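PDB 2QEE: BH0493 protein from Bacillus halodurans C-125, which binds zinc and is probably a metal-dependent hydrolase of the amidohydrolase superfamily, its substrate not firmly known. Local coordinates for residues Gln22-Met27 and His370-Ile375; His185-Trp190 and Gln204-Phe209; Leu79-Leu84 and Gly97-Leu102; Asp284-Leu289 and Val312-Lys317. One frame throughout, in Å; residues are numbered along the deposited sequence.

Interaction 1: Gln22-Met27 and His370-Ile375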
loop_
_atom_site.group_PDB
_atom_site.type_symbol
_atom_site.label_atom_id
_atom_site.label_comp_id
_atom_site.label_asym_id
_atom_site.label_seq_id
_atom_site.Cartn_x
_atom_site.Cartn_y
_atom_site.Cartn_z
ATOM N N GLN C 22 -19.920 23.756 -0.734
ATOM C CA GLN C 22 -18.910 24.455 0.026
ATOM C C GLN C 22 -17.925 25.068 -0.966
ATOM O O GLN C 22 -17.335 24.339 -1.765
ATOM C CB GLN C 22 -18.121 23.479 0.910
ATOM C CG GLN C 22 -16.805 24.066 1.481
ATOM C CD GLN C 22 -17.077 25.257 2.412
ATOM O OE1 GLN C 22 -18.057 25.273 3.178
ATOM N NE2 GLN C 22 -16.194 26.285 2.360
ATOM N N PRO C 23 -17.757 26.401 -0.924
ATOM C CA PRO C 23 -16.752 26.984 -1.844
ATOM C C PRO C 23 -15.353 26.517 -1.445
ATOM O O PRO C 23 -14.979 26.552 -0.254
ATOM C CB PRO C 23 -16.866 28.485 -1.589
ATOM C CG PRO C 23 -18.220 28.676 -0.894
ATOM C CD PRO C 23 -18.485 27.425 -0.151
ATOM N N VAL C 24 -14.592 26.144 -2.447
ATOM C CA VAL C 24 -13.274 25.599 -2.236
ATOM C C VAL C 24 -12.170 26.656 -2.248
ATOM O O VAL C 24 -12.139 27.509 -3.152
ATOM C CB VAL C 24 -12.973 24.597 -3.332
ATOM C CG1 VAL C 24 -11.545 24.055 -3.189
ATOM C CG2 VAL C 24 -14.000 23.413 -3.254
ATOM N N THR C 25 -11.270 26.558 -1.287
ATOM C CA THR C 25 -9.938 27.172 -1.432
ATOM C C THR C 25 -9.036 26.105 -2.007
ATOM O O THR C 25 -8.865 25.017 -1.393
ATOM C CB THR C 25 -9.365 27.711 -0.129
ATOM O OG1 THR C 25 -10.200 28.809 0.300
ATOM C CG2 THR C 25 -7.935 28.209 -0.319
ATOM N N ASP C 26 -8.421 26.402 -3.151
ATOM C CA ASP C 26 -7.582 25.387 -3.838
ATOM C C ASP C 26 -6.166 25.831 -3.543
ATOM O O ASP C 26 -5.669 26.819 -4.133
ATOM C CB ASP C 26 -7.891 25.405 -5.340
ATOM C CG ASP C 26 -7.196 24.292 -6.119
ATOM O OD1 ASP C 26 -6.255 23.704 -5.532
ATOM O OD2 ASP C 26 -7.606 24.024 -7.265
ATOM N N MET C 27 -5.511 25.160 -2.605
ATOM C CA MET C 27 -4.313 25.804 -2.013
ATOM C C MET C 27 -2.987 25.550 -2.696
ATOM O O MET C 27 -1.946 25.944 -2.159
ATOM C CB MET C 27 -4.177 25.633 -0.492
ATOM C CG MET C 27 -4.339 24.181 0.058
ATOM S SD MET C 27 -2.998 23.133 -0.531
ATOM C CE MET C 27 -1.554 23.750 0.385
ATOM N N HIS C 370 -14.119 15.245 -9.344
ATOM C CA HIS C 370 -13.715 13.838 -9.106
ATOM C C HIS C 370 -13.322 13.629 -7.657
ATOM O O HIS C 370 -13.577 12.542 -7.067
ATOM C CB HIS C 370 -12.517 13.467 -10.001
ATOM C CG HIS C 370 -12.808 13.442 -11.476
ATOM N ND1 HIS C 370 -11.888 12.945 -12.382
ATOM C CD2 HIS C 370 -13.879 13.843 -12.205
ATOM C CE1 HIS C 370 -12.375 13.074 -13.611
ATOM N NE2 HIS C 370 -13.595 13.574 -13.526
ATOM N N SER C 371 -12.636 14.630 -7.078
ATOM C CA SER C 371 -12.202 14.514 -5.680
ATOM C C SER C 371 -13.349 14.690 -4.720
ATOM O O SER C 371 -13.380 14.050 -3.712
ATOM C CB SER C 371 -11.144 15.544 -5.359
ATOM O OG SER C 371 -9.910 15.110 -5.973
ATOM N N LYS C 372 -14.239 15.638 -4.988
ATOM C CA LYS C 372 -15.367 15.814 -4.053
ATOM C C LYS C 372 -16.219 14.558 -3.878
ATOM O O LYS C 372 -16.582 14.251 -2.771
ATOM C CB LYS C 372 -16.245 17.017 -4.426
ATOM C CG LYS C 372 -15.629 18.311 -3.891
ATOM C CD LYS C 372 -16.569 19.530 -4.272
ATOM C CE LYS C 372 -16.237 20.795 -3.398
ATOM N NZ LYS C 372 -17.239 21.931 -3.597
ATOM N N SER C 373 -16.459 13.819 -4.969
ATOM C CA SER C 373 -17.317 12.610 -4.890
ATOM C C SER C 373 -16.651 11.601 -3.950
ATOM O O SER C 373 -17.310 11.049 -3.088
ATOM C CB SER C 373 -17.618 12.026 -6.259
ATOM O OG SER C 373 -16.471 11.596 -6.921
ATOM N N ILE C 374 -15.330 11.419 -4.069
ATOM C CA ILE C 374 -14.577 10.515 -3.202
ATOM C C ILE C 374 -14.586 10.986 -1.754
ATOM O O ILE C 374 -14.849 10.213 -0.827
ATOM C CB ILE C 374 -13.117 10.276 -3.702
ATOM C CG1 ILE C 374 -13.161 9.680 -5.105
ATOM C CG2 ILE C 374 -12.374 9.379 -2.684
ATOM C CD1 ILE C 374 -11.752 9.611 -5.763
ATOM N N ILE C 375 -14.243 12.252 -1.554
ATOM C CA ILE C 375 -14.251 12.800 -0.183
ATOM C C ILE C 375 -15.659 12.695 0.467
ATOM O O ILE C 375 -15.763 12.316 1.672
ATOM C CB ILE C 375 -13.734 14.259 -0.215
ATOM C CG1 ILE C 375 -12.243 14.263 -0.652
ATOM C CG2 ILE C 375 -13.896 14.882 1.196
ATOM C CD1 ILE C 375 -11.819 15.727 -0.918
#

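Interaction 2: His185-Trp190 and Gln204-Phe209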
loop_
_atom_site.group_PDB
_atom_site.type_symbol
_atom_site.label_atom_id
_atom_site.label_comp_id
_atom_site.label_asym_id
_atom_site.label_seq_id
_atom_site.Cartn_x
_atom_site.Cartn_y
_atom_site.Cartn_z
ATOM N N HIS C 185 24.187 33.548 -9.604
ATOM C CA HIS C 185 24.619 34.544 -10.586
ATOM C C HIS C 185 23.497 35.488 -11.025
ATOM O O HIS C 185 23.753 36.687 -11.255
ATOM C CB HIS C 185 25.299 33.859 -11.765
ATOM C CG HIS C 185 26.445 32.989 -11.342
ATOM N ND1 HIS C 185 27.581 33.497 -10.748
ATOM C CD2 HIS C 185 26.600 31.642 -11.361
ATOM C CE1 HIS C 185 28.399 32.505 -10.439
ATOM N NE2 HIS C 185 27.832 31.369 -10.809
ATOM N N ARG C 186 22.265 34.967 -11.105
ATOM C CA ARG C 186 21.082 35.818 -11.334
ATOM C C ARG C 186 20.835 36.764 -10.153
ATOM O O ARG C 186 20.598 37.956 -10.350
ATOM C CB ARG C 186 19.830 34.987 -11.631
ATOM C CG ARG C 186 19.982 34.039 -12.792
ATOM C CD ARG C 186 18.652 33.499 -13.247
ATOM N NE ARG C 186 17.948 34.474 -14.080
ATOM C CZ ARG C 186 16.672 34.371 -14.446
ATOM N NH1 ARG C 186 15.962 33.330 -14.039
ATOM N NH2 ARG C 186 16.107 35.306 -15.225
ATOM N N LEU C 187 20.920 36.259 -8.927
ATOM C CA LEU C 187 20.820 37.115 -7.750
ATOM C C LEU C 187 21.773 38.318 -7.831
ATOM O O LEU C 187 21.367 39.454 -7.563
ATOM C CB LEU C 187 21.153 36.362 -6.460
ATOM C CG LEU C 187 20.285 35.183 -6.035
ATOM C CD1 LEU C 187 20.543 34.917 -4.579
ATOM C CD2 LEU C 187 18.827 35.452 -6.250
ATOM N N ARG C 188 23.049 38.036 -8.138
ATOM C CA ARG C 188 24.042 39.095 -8.438
ATOM C C ARG C 188 23.573 40.102 -9.498
ATOM O O ARG C 188 23.615 41.315 -9.269
ATOM C CB ARG C 188 25.371 38.475 -8.870
ATOM C CG ARG C 188 26.016 37.683 -7.811
ATOM C CD ARG C 188 27.335 37.058 -8.290
ATOM N NE ARG C 188 28.078 36.541 -7.144
ATOM C CZ ARG C 188 28.918 35.511 -7.197
ATOM N NH1 ARG C 188 29.117 34.873 -8.347
ATOM N NH2 ARG C 188 29.543 35.114 -6.094
ATOM N N ASP C 189 23.119 39.616 -10.641
ATOM C CA ASP C 189 22.516 40.485 -11.648
ATOM C C ASP C 189 21.423 41.404 -11.084
ATOM O O ASP C 189 21.145 42.461 -11.660
ATOM C CB ASP C 189 21.884 39.656 -12.756
ATOM C CG ASP C 189 22.898 38.972 -13.647
ATOM O OD1 ASP C 189 24.118 38.960 -13.346
ATOM O OD2 ASP C 189 22.449 38.428 -14.674
ATOM N N TRP C 190 20.792 40.992 -9.976
ATOM C CA TRP C 190 19.613 41.684 -9.440
ATOM C C TRP C 190 19.973 42.533 -8.220
ATOM O O TRP C 190 19.087 43.081 -7.558
ATOM C CB TRP C 190 18.485 40.656 -9.110
ATOM C CG TRP C 190 17.867 39.964 -10.345
ATOM C CD1 TRP C 190 17.731 40.492 -11.610
ATOM C CD2 TRP C 190 17.285 38.644 -10.409
ATOM N NE1 TRP C 190 17.122 39.581 -12.447
ATOM C CE2 TRP C 190 16.837 38.440 -11.740
ATOM C CE3 TRP C 190 17.115 37.611 -9.476
ATOM C CZ2 TRP C 190 16.223 37.250 -12.162
ATOM C CZ3 TRP C 190 16.486 36.418 -9.897
ATOM C CH2 TRP C 190 16.069 36.247 -11.237
ATOM N N GLN C 204 22.900 37.200 4.465
ATOM C CA GLN C 204 22.073 38.404 4.475
ATOM C C GLN C 204 21.437 38.766 3.150
ATOM O O GLN C 204 20.280 39.201 3.117
ATOM C CB GLN C 204 22.900 39.597 5.000
ATOM C CG GLN C 204 23.182 39.448 6.455
ATOM C CD GLN C 204 21.951 39.010 7.201
ATOM O OE1 GLN C 204 20.849 39.532 6.957
ATOM N NE2 GLN C 204 22.105 38.025 8.097
ATOM N N GLU C 205 22.174 38.617 2.057
ATOM C CA GLU C 205 21.664 38.993 0.771
ATOM C C GLU C 205 20.624 38.004 0.301
ATOM O O GLU C 205 19.671 38.387 -0.385
ATOM C CB GLU C 205 22.769 39.170 -0.251
ATOM C CG GLU C 205 23.533 40.491 -0.026
ATOM C CD GLU C 205 22.631 41.710 -0.219
ATOM O OE1 GLU C 205 22.601 42.203 -1.355
ATOM O OE2 GLU C 205 21.909 42.115 0.733
ATOM N N VAL C 206 20.781 36.737 0.674
ATOM C CA VAL C 206 19.719 35.785 0.295
ATOM C C VAL C 206 18.423 36.055 1.112
ATOM O O VAL C 206 17.317 36.043 0.543
ATOM C CB VAL C 206 20.202 34.303 0.363
ATOM C CG1 VAL C 206 19.004 33.314 0.214
ATOM C CG2 VAL C 206 21.200 34.037 -0.761
ATOM N N LYS C 207 18.540 36.291 2.420
ATOM C CA LYS C 207 17.382 36.776 3.211
ATOM C C LYS C 207 16.735 38.022 2.623
ATOM O O LYS C 207 15.504 38.148 2.616
ATOM C CB LYS C 207 17.778 37.054 4.642
ATOM C CG LYS C 207 18.114 35.816 5.451
ATOM C CD LYS C 207 18.685 36.168 6.799
ATOM C CE LYS C 207 17.638 36.164 7.833
ATOM N NZ LYS C 207 18.271 36.045 9.178
ATOM N N ARG C 208 17.541 38.941 2.100
ATOM C CA ARG C 208 16.950 40.131 1.513
ATOM C C ARG C 208 16.197 39.814 0.219
ATOM O O ARG C 208 15.151 40.427 -0.072
ATOM C CB ARG C 208 17.999 41.264 1.345
ATOM C CG ARG C 208 17.372 42.578 0.882
ATOM C CD ARG C 208 18.399 43.717 0.884
ATOM N NE ARG C 208 19.456 43.504 -0.107
ATOM C CZ ARG C 208 19.331 43.767 -1.397
ATOM N NH1 ARG C 208 18.211 44.295 -1.864
ATOM N NH2 ARG C 208 20.342 43.544 -2.227
ATOM N N PHE C 209 16.692 38.838 -0.547
ATOM C CA PHE C 209 16.006 38.390 -1.734
ATOM C C PHE C 209 14.604 37.859 -1.301
ATOM O O PHE C 209 13.562 38.261 -1.850
ATOM C CB PHE C 209 16.820 37.314 -2.476
ATOM C CG PHE C 209 16.092 36.710 -3.637
ATOM C CD1 PHE C 209 16.051 37.349 -4.856
ATOM C CD2 PHE C 209 15.405 35.478 -3.498
ATOM C CE1 PHE C 209 15.366 36.829 -5.950
ATOM C CE2 PHE C 209 14.710 34.916 -4.594
ATOM C CZ PHE C 209 14.670 35.602 -5.833
HETATM O O HOH W 1 18.867 44.146 -5.135
#

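Interaction 3: Leu79-Leu84 and Gly97-Leu102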
loop_
_atom_site.group_PDB
_atom_site.type_symbol
_atom_site.label_atom_id
_atom_site.label_comp_id
_atom_site.label_asym_id
_atom_site.label_seq_id
_atom_site.Cartn_x
_atom_site.Cartn_y
_atom_site.Cartn_z
ATOM N N LEU C 79 -3.922 14.732 -32.313
ATOM C CA LEU C 79 -3.280 13.429 -32.187
ATOM C C LEU C 79 -3.730 12.755 -30.846
ATOM O O LEU C 79 -4.077 11.554 -30.820
ATOM C CB LEU C 79 -1.754 13.589 -32.165
ATOM C CG LEU C 79 -0.996 12.246 -32.058
ATOM C CD1 LEU C 79 -1.195 11.336 -33.263
ATOM C CD2 LEU C 79 0.486 12.449 -31.747
ATOM N N ILE C 80 -3.647 13.525 -29.768
ATOM C CA ILE C 80 -4.028 13.024 -28.395
ATOM C C ILE C 80 -5.492 12.552 -28.406
ATOM O O ILE C 80 -5.792 11.448 -27.932
ATOM C CB ILE C 80 -3.677 14.022 -27.282
ATOM C CG1 ILE C 80 -2.125 14.084 -27.180
ATOM C CG2 ILE C 80 -4.360 13.634 -25.901
ATOM C CD1 ILE C 80 -1.581 15.235 -26.314
ATOM N N TRP C 81 -6.367 13.341 -29.040
ATOM C CA TRP C 81 -7.775 12.984 -29.143
ATOM C C TRP C 81 -7.955 11.652 -29.870
ATOM O O TRP C 81 -8.602 10.721 -29.380
ATOM C CB TRP C 81 -8.571 14.099 -29.854
ATOM C CG TRP C 81 -10.032 13.882 -29.839
ATOM C CD1 TRP C 81 -10.816 13.504 -30.890
ATOM C CD2 TRP C 81 -10.926 14.101 -28.734
ATOM N NE1 TRP C 81 -12.134 13.465 -30.521
ATOM C CE2 TRP C 81 -12.238 13.844 -29.204
ATOM C CE3 TRP C 81 -10.748 14.525 -27.417
ATOM C CZ2 TRP C 81 -13.365 13.957 -28.377
ATOM C CZ3 TRP C 81 -11.863 14.641 -26.586
ATOM C CH2 TRP C 81 -13.153 14.331 -27.064
ATOM N N GLU C 82 -7.375 11.545 -31.062
ATOM C CA GLU C 82 -7.479 10.311 -31.829
ATOM C C GLU C 82 -6.900 9.084 -31.081
ATOM O O GLU C 82 -7.557 8.044 -31.028
ATOM C CB GLU C 82 -6.790 10.507 -33.195
ATOM C CG GLU C 82 -6.799 9.288 -34.086
ATOM C CD GLU C 82 -8.183 8.913 -34.635
ATOM O OE1 GLU C 82 -9.142 9.738 -34.571
ATOM O OE2 GLU C 82 -8.303 7.763 -35.106
ATOM N N GLU C 83 -5.718 9.228 -30.478
ATOM C CA GLU C 83 -5.003 8.069 -29.934
ATOM C C GLU C 83 -5.584 7.617 -28.591
ATOM O O GLU C 83 -5.605 6.435 -28.325
ATOM C CB GLU C 83 -3.526 8.395 -29.706
ATOM C CG GLU C 83 -2.753 8.710 -31.052
ATOM C CD GLU C 83 -2.259 7.444 -31.762
ATOM O OE1 GLU C 83 -2.541 6.325 -31.304
ATOM O OE2 GLU C 83 -1.525 7.565 -32.785
ATOM N N LEU C 84 -6.027 8.573 -27.776
ATOM C CA LEU C 84 -6.467 8.214 -26.383
ATOM C C LEU C 84 -7.980 8.229 -26.187
ATOM O O LEU C 84 -8.475 7.726 -25.180
ATOM C CB LEU C 84 -5.875 9.203 -25.404
ATOM C CG LEU C 84 -4.359 9.252 -25.247
ATOM C CD1 LEU C 84 -4.001 10.165 -24.139
ATOM C CD2 LEU C 84 -3.707 7.836 -25.089
ATOM N N GLY C 97 -10.983 13.105 -16.961
ATOM C CA GLY C 97 -11.030 14.509 -16.557
ATOM C C GLY C 97 -11.364 15.471 -17.705
ATOM O O GLY C 97 -12.179 16.373 -17.522
ATOM N N VAL C 98 -10.736 15.290 -18.874
ATOM C CA VAL C 98 -11.087 16.135 -20.040
ATOM C C VAL C 98 -12.585 16.082 -20.307
ATOM O O VAL C 98 -13.226 17.130 -20.506
ATOM C CB VAL C 98 -10.258 15.756 -21.296
ATOM C CG1 VAL C 98 -10.682 16.574 -22.565
ATOM C CG2 VAL C 98 -8.740 15.975 -21.036
ATOM N N LEU C 99 -13.185 14.894 -20.242
ATOM C CA LEU C 99 -14.616 14.766 -20.504
ATOM C C LEU C 99 -15.428 15.451 -19.416
ATOM O O LEU C 99 -16.439 16.106 -19.745
ATOM C CB LEU C 99 -14.994 13.281 -20.580
ATOM C CG LEU C 99 -14.139 12.484 -21.597
ATOM C CD1 LEU C 99 -14.653 11.048 -21.654
ATOM C CD2 LEU C 99 -14.327 13.152 -22.973
ATOM N N THR C 100 -15.041 15.280 -18.129
ATOM C CA THR C 100 -15.768 16.000 -17.060
ATOM C C THR C 100 -15.799 17.514 -17.302
ATOM O O THR C 100 -16.821 18.162 -17.106
ATOM C CB THR C 100 -15.162 15.620 -15.695
ATOM O OG1 THR C 100 -15.406 14.210 -15.511
ATOM C CG2 THR C 100 -15.796 16.457 -14.516
ATOM N N CYS C 101 -14.674 18.065 -17.763
ATOM C CA CYS C 101 -14.583 19.496 -18.084
ATOM C C CYS C 101 -15.555 19.879 -19.192
ATOM O O CYS C 101 -16.320 20.869 -19.034
ATOM C CB CYS C 101 -13.171 19.841 -18.525
ATOM S SG CYS C 101 -11.945 19.722 -17.189
ATOM N N LEU C 102 -15.515 19.152 -20.312
ATOM C CA LEU C 102 -16.413 19.466 -21.433
ATOM C C LEU C 102 -17.872 19.444 -20.984
ATOM O O LEU C 102 -18.647 20.361 -21.272
ATOM C CB LEU C 102 -16.194 18.465 -22.578
ATOM C CG LEU C 102 -14.822 18.530 -23.238
ATOM C CD1 LEU C 102 -14.750 17.354 -24.142
ATOM C CD2 LEU C 102 -14.756 19.877 -24.062
#

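Interaction 4: Asp284-Leu289 and Val312-Lys317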
loop_
_atom_site.group_PDB
_atom_site.type_symbol
_atom_site.label_atom_id
_atom_site.label_comp_id
_atom_site.label_asym_id
_atom_site.label_seq_id
_atom_site.Cartn_x
_atom_site.Cartn_y
_atom_site.Cartn_z
ATOM N N ASP C 284 13.156 11.224 7.774
ATOM C CA ASP C 284 14.043 11.827 8.780
ATOM C C ASP C 284 14.146 13.354 8.702
ATOM O O ASP C 284 14.165 14.045 9.764
ATOM C CB ASP C 284 15.451 11.211 8.658
ATOM C CG ASP C 284 15.534 9.762 9.160
ATOM O OD1 ASP C 284 14.496 9.175 9.547
ATOM O OD2 ASP C 284 16.662 9.200 9.130
ATOM N N GLY C 285 14.267 13.891 7.488
ATOM C CA GLY C 285 14.525 15.347 7.346
ATOM C C GLY C 285 13.300 16.104 7.786
ATOM O O GLY C 285 13.400 17.206 8.376
ATOM N N VAL C 286 12.137 15.585 7.388
ATOM C CA VAL C 286 10.850 16.241 7.734
ATOM C C VAL C 286 10.649 16.187 9.248
ATOM O O VAL C 286 10.269 17.195 9.868
ATOM C CB VAL C 286 9.620 15.593 7.033
ATOM C CG1 VAL C 286 8.357 16.376 7.403
ATOM C CG2 VAL C 286 9.852 15.524 5.487
ATOM N N GLU C 287 10.890 15.011 9.835
ATOM C CA GLU C 287 10.851 14.822 11.280
ATOM C C GLU C 287 11.748 15.830 12.010
ATOM O O GLU C 287 11.328 16.502 12.974
ATOM C CB GLU C 287 11.278 13.372 11.600
ATOM C CG GLU C 287 11.171 13.054 13.082
ATOM C CD GLU C 287 11.998 11.842 13.462
ATOM O OE1 GLU C 287 12.009 10.865 12.679
ATOM O OE2 GLU C 287 12.604 11.840 14.552
ATOM N N HIS C 288 12.983 15.926 11.550
ATOM C CA HIS C 288 13.931 16.870 12.154
ATOM C C HIS C 288 13.438 18.324 12.082
ATOM O O HIS C 288 13.440 19.069 13.090
ATOM C CB HIS C 288 15.299 16.713 11.459
ATOM C CG HIS C 288 16.321 17.669 11.974
ATOM N ND1 HIS C 288 17.295 17.299 12.882
ATOM C CD2 HIS C 288 16.471 19.005 11.773
ATOM C CE1 HIS C 288 18.006 18.367 13.206
ATOM N NE2 HIS C 288 17.555 19.402 12.520
ATOM N N LEU C 289 12.987 18.728 10.903
ATOM C CA LEU C 289 12.486 20.079 10.690
ATOM C C LEU C 289 11.348 20.355 11.664
ATOM O O LEU C 289 11.357 21.374 12.338
ATOM C CB LEU C 289 12.048 20.253 9.239
ATOM C CG LEU C 289 13.199 20.511 8.232
ATOM C CD1 LEU C 289 12.727 20.381 6.776
ATOM C CD2 LEU C 289 13.794 21.937 8.475
ATOM N N VAL C 312 0.979 10.513 7.490
ATOM C CA VAL C 312 -0.154 10.686 8.442
ATOM C C VAL C 312 0.308 10.480 9.852
ATOM O O VAL C 312 -0.019 11.319 10.761
ATOM C CB VAL C 312 -1.258 9.680 8.140
ATOM C CG1 VAL C 312 -2.398 9.816 9.167
ATOM C CG2 VAL C 312 -1.742 9.935 6.722
ATOM N N VAL C 313 1.132 9.447 10.107
ATOM C CA VAL C 313 1.539 9.244 11.506
ATOM C C VAL C 313 2.410 10.419 11.966
ATOM O O VAL C 313 2.325 10.864 13.126
ATOM C CB VAL C 313 2.325 7.912 11.712
ATOM C CG1 VAL C 313 2.678 7.723 13.215
ATOM C CG2 VAL C 313 1.482 6.705 11.224
ATOM N N LEU C 314 3.218 10.959 11.070
ATOM C CA LEU C 314 4.075 12.089 11.467
ATOM C C LEU C 314 3.201 13.315 11.840
ATOM O O LEU C 314 3.534 14.056 12.782
ATOM C CB LEU C 314 5.019 12.421 10.318
ATOM C CG LEU C 314 6.182 13.357 10.745
ATOM C CD1 LEU C 314 7.012 12.829 11.929
ATOM C CD2 LEU C 314 7.075 13.579 9.521
ATOM N N ALA C 315 2.127 13.535 11.084
ATOM C CA ALA C 315 1.124 14.610 11.417
ATOM C C ALA C 315 0.534 14.370 12.835
ATOM O O ALA C 315 0.245 15.326 13.602
ATOM C CB ALA C 315 0.006 14.658 10.404
ATOM N N ARG C 316 0.300 13.112 13.183
ATOM C CA ARG C 316 -0.134 12.844 14.575
ATOM C C ARG C 316 0.885 13.330 15.600
ATOM O O ARG C 316 0.510 13.616 16.723
ATOM C CB ARG C 316 -0.346 11.365 14.848
ATOM C CG ARG C 316 -1.538 10.757 14.074
ATOM C CD ARG C 316 -1.748 9.279 14.496
ATOM N NE ARG C 316 -1.928 9.064 15.953
ATOM C CZ ARG C 316 -3.106 9.186 16.568
ATOM N NH1 ARG C 316 -4.206 9.530 15.891
ATOM N NH2 ARG C 316 -3.173 9.012 17.884
ATOM N N LYS C 317 2.160 13.372 15.227
ATOM C CA LYS C 317 3.215 13.749 16.219
ATOM C C LYS C 317 3.404 15.250 16.348
ATOM O O LYS C 317 3.810 15.730 17.401
ATOM C CB LYS C 317 4.578 13.190 15.843
ATOM C CG LYS C 317 4.617 11.684 15.562
ATOM C CD LYS C 317 4.230 10.928 16.815
ATOM C CE LYS C 317 2.841 10.254 16.703
ATOM N NZ LYS C 317 2.572 9.401 17.961
#

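Interaction 1: Gln22-Met27 and His370-Ile375
K372 reaches V24 and Q22 across the closure of what is, as in other amidohydrolases, a barrel of β/α units: strand 24-26, just before the zinc ligand H28, meets helix 363-388, just after the zinc ligand D357. The backbones stay wide apart, 10.2 Å between V24 CA and K372 CA, and a long side chain has to span the gap. From CB, which points toward the strand, CG and CD carry the lysine across in an extended chain, and only its end makes close contact. CE meets V24 CG2 tip to tip at 3.4 Å, a tight carbon pair. Beta-branched V24 suits both the strand and this wall: with CG1 anti to the backbone N (chi1 177°), CG2 is left to face the lysine. The ammonium sits where helix 8-21 ends, taking V19 O as well as Q22 O, while F406 adds a cation-pi contact; a positive charge is probably favourable beside carbonyls at a helix C-terminus. A methionine in its place would probably still pack on V24 but leave the V19 and Q22 carbonyls without this donor. K372 NZ lies 3.0 Å from Q22 O, at a C=O...NZ angle of 151° and tilted a little out of the carbonyl plane.

Interaction 2: His185-Trp190 and Gln204-Phe209
L187 lays one methyl over a face of the F209 ring, the two side chains crossing at about a right angle. CD2 stands 3.8 Å from the ring centroid and 19° off its normal, a CH-pi contact that suits a branched leucine, because the other methyl, CD1, is left to meet V206 CG2 at 4.0 Å. F209 leans out to them with CG anti to its own nitrogen (chi1 174°). W190, just past the end of its helix, comes at the phenylalanine obliquely, CE3 lying 4.0 Å from F209 CE1. Helices 180-189 and 200-217 thus pack as a pair within the crossover that links parallel strands 171-172 and 222-226 of the barrel. Y192 meets the F209 ring edge-to-face, and F149 and W213 also touch it, so an alanine at F209 would probably open a gap in this aromatic cluster and leave L187 CD2 without a ring to rest on. Beside the apolar contact, R208 grips E205 side-on, NE to OE2 and NH2 to OE1, both oxygens met on their syn sides close to the guanidinium plane. A water donates to W190 O at 2.7 Å and weakly accepts from R208 NH2 at 3.3 Å.

Interaction 3: Leu79-Leu84 and Gly97-Leu102
Two helices of the all-helical insertion between strands 24-26 and 139-143 are joined here by one large side chain, W81 of helix 73-86, which reaches L99 and L102 of helix 93-104. The backbones are far apart, W81 CA and V98 CA being separated by 10.2 Å, and that spacing suits a tryptophan, long enough to cross most of the gap. Its CB does not aim straight at the opposite helix. A chi1 of -173°, however, sets CG opposite the main-chain nitrogen, and the indole swings across to present the far corner of its six-membered ring. That corner atom, CH2, does all the close touching, lying 4.4 Å from L99 CD2 and 4.5 Å from L102 CD1. The two leucines stand three residues apart, nearly one helical turn, so that their methyls come to the same ring atom from neighbouring positions on one helix face. V98 also turns its side chain toward W81 but stays slightly farther off. No hydrogen bond crosses between the segments, and the approach is an easy van der Waals contact rather than a tight one. F85, a turn further along helix 73-86, stacks on the indole, and W391 of the second subunit packs on both W81 and L99, bringing the contact into a subunit interface. Helix 44-48 lies alongside, with L48 on W81 and I44 on V98 and L102; helix 51-58 adds L53 on V98, and Y366 and H369 of helix 363-388 touch T100 on the side toward the barrel.

Interaction 4: Asp284-Leu289 and Val312-Lys317
Helices 284-292 and 308-317 come nearest at E287 and L314, whose CA atoms are 7.3 Å apart, close enough for one leucine to bridge them. They are successive helices of the β/α barrel: parallel strands 257-264 and 298-302 come before the first and between the two, with the short antiparallel strand 277-278 intervening before helix 284-292. L314 does the reaching. Its chi1 (-166°) turns CG away from the backbone nitrogen, and the fork beyond spreads over the facing helix. CD2 meets V286 CG1 at 3.7 Å, the two side chains crossing obliquely, and L314 CD2 also lies 4.1 Å from E287 N. A compact valine suits this place, since V286 must fit both against L314 and against I261 of strand 257-264. Of its side chain, E287 turns the aliphatic root to L314; its carboxylate is taken up by R291 through OE2 and by K264 of the third subunit through OE1, so that two positive partners probably offset its buried charge. That subunit packs on L314 as well, through F277, and R316 reaches over to its E56 in a salt bridge, placing the helix pair at a subunit interface. The second methyl of the leucine, L314 CD1, rests 4.3 Å from E287 CB.

Overall arrangement
Interaction 1 spans most of the chain, joining strand 24-26 to helix 363-388, and the other three are nested within its loop in the order 3, 2, 4. Interactions 2 and 4 belong to the helices around the barrel, their centres about 31 Å apart, whereas interaction 3 lies in the helical insertion, its centre about 44 Å from that of interaction 2 and on the opposite side of the chain's centre. Only interactions 1 and 3 touch: H370 NE2 probably hydrogen-bonds to T100 OG1 at 2.8 Å, tying helix 363-388 to the insertion. Interactions 3 and 4 each meet another subunit, so the contacts link barrel closure, peripheral helices and the three-chain assembly.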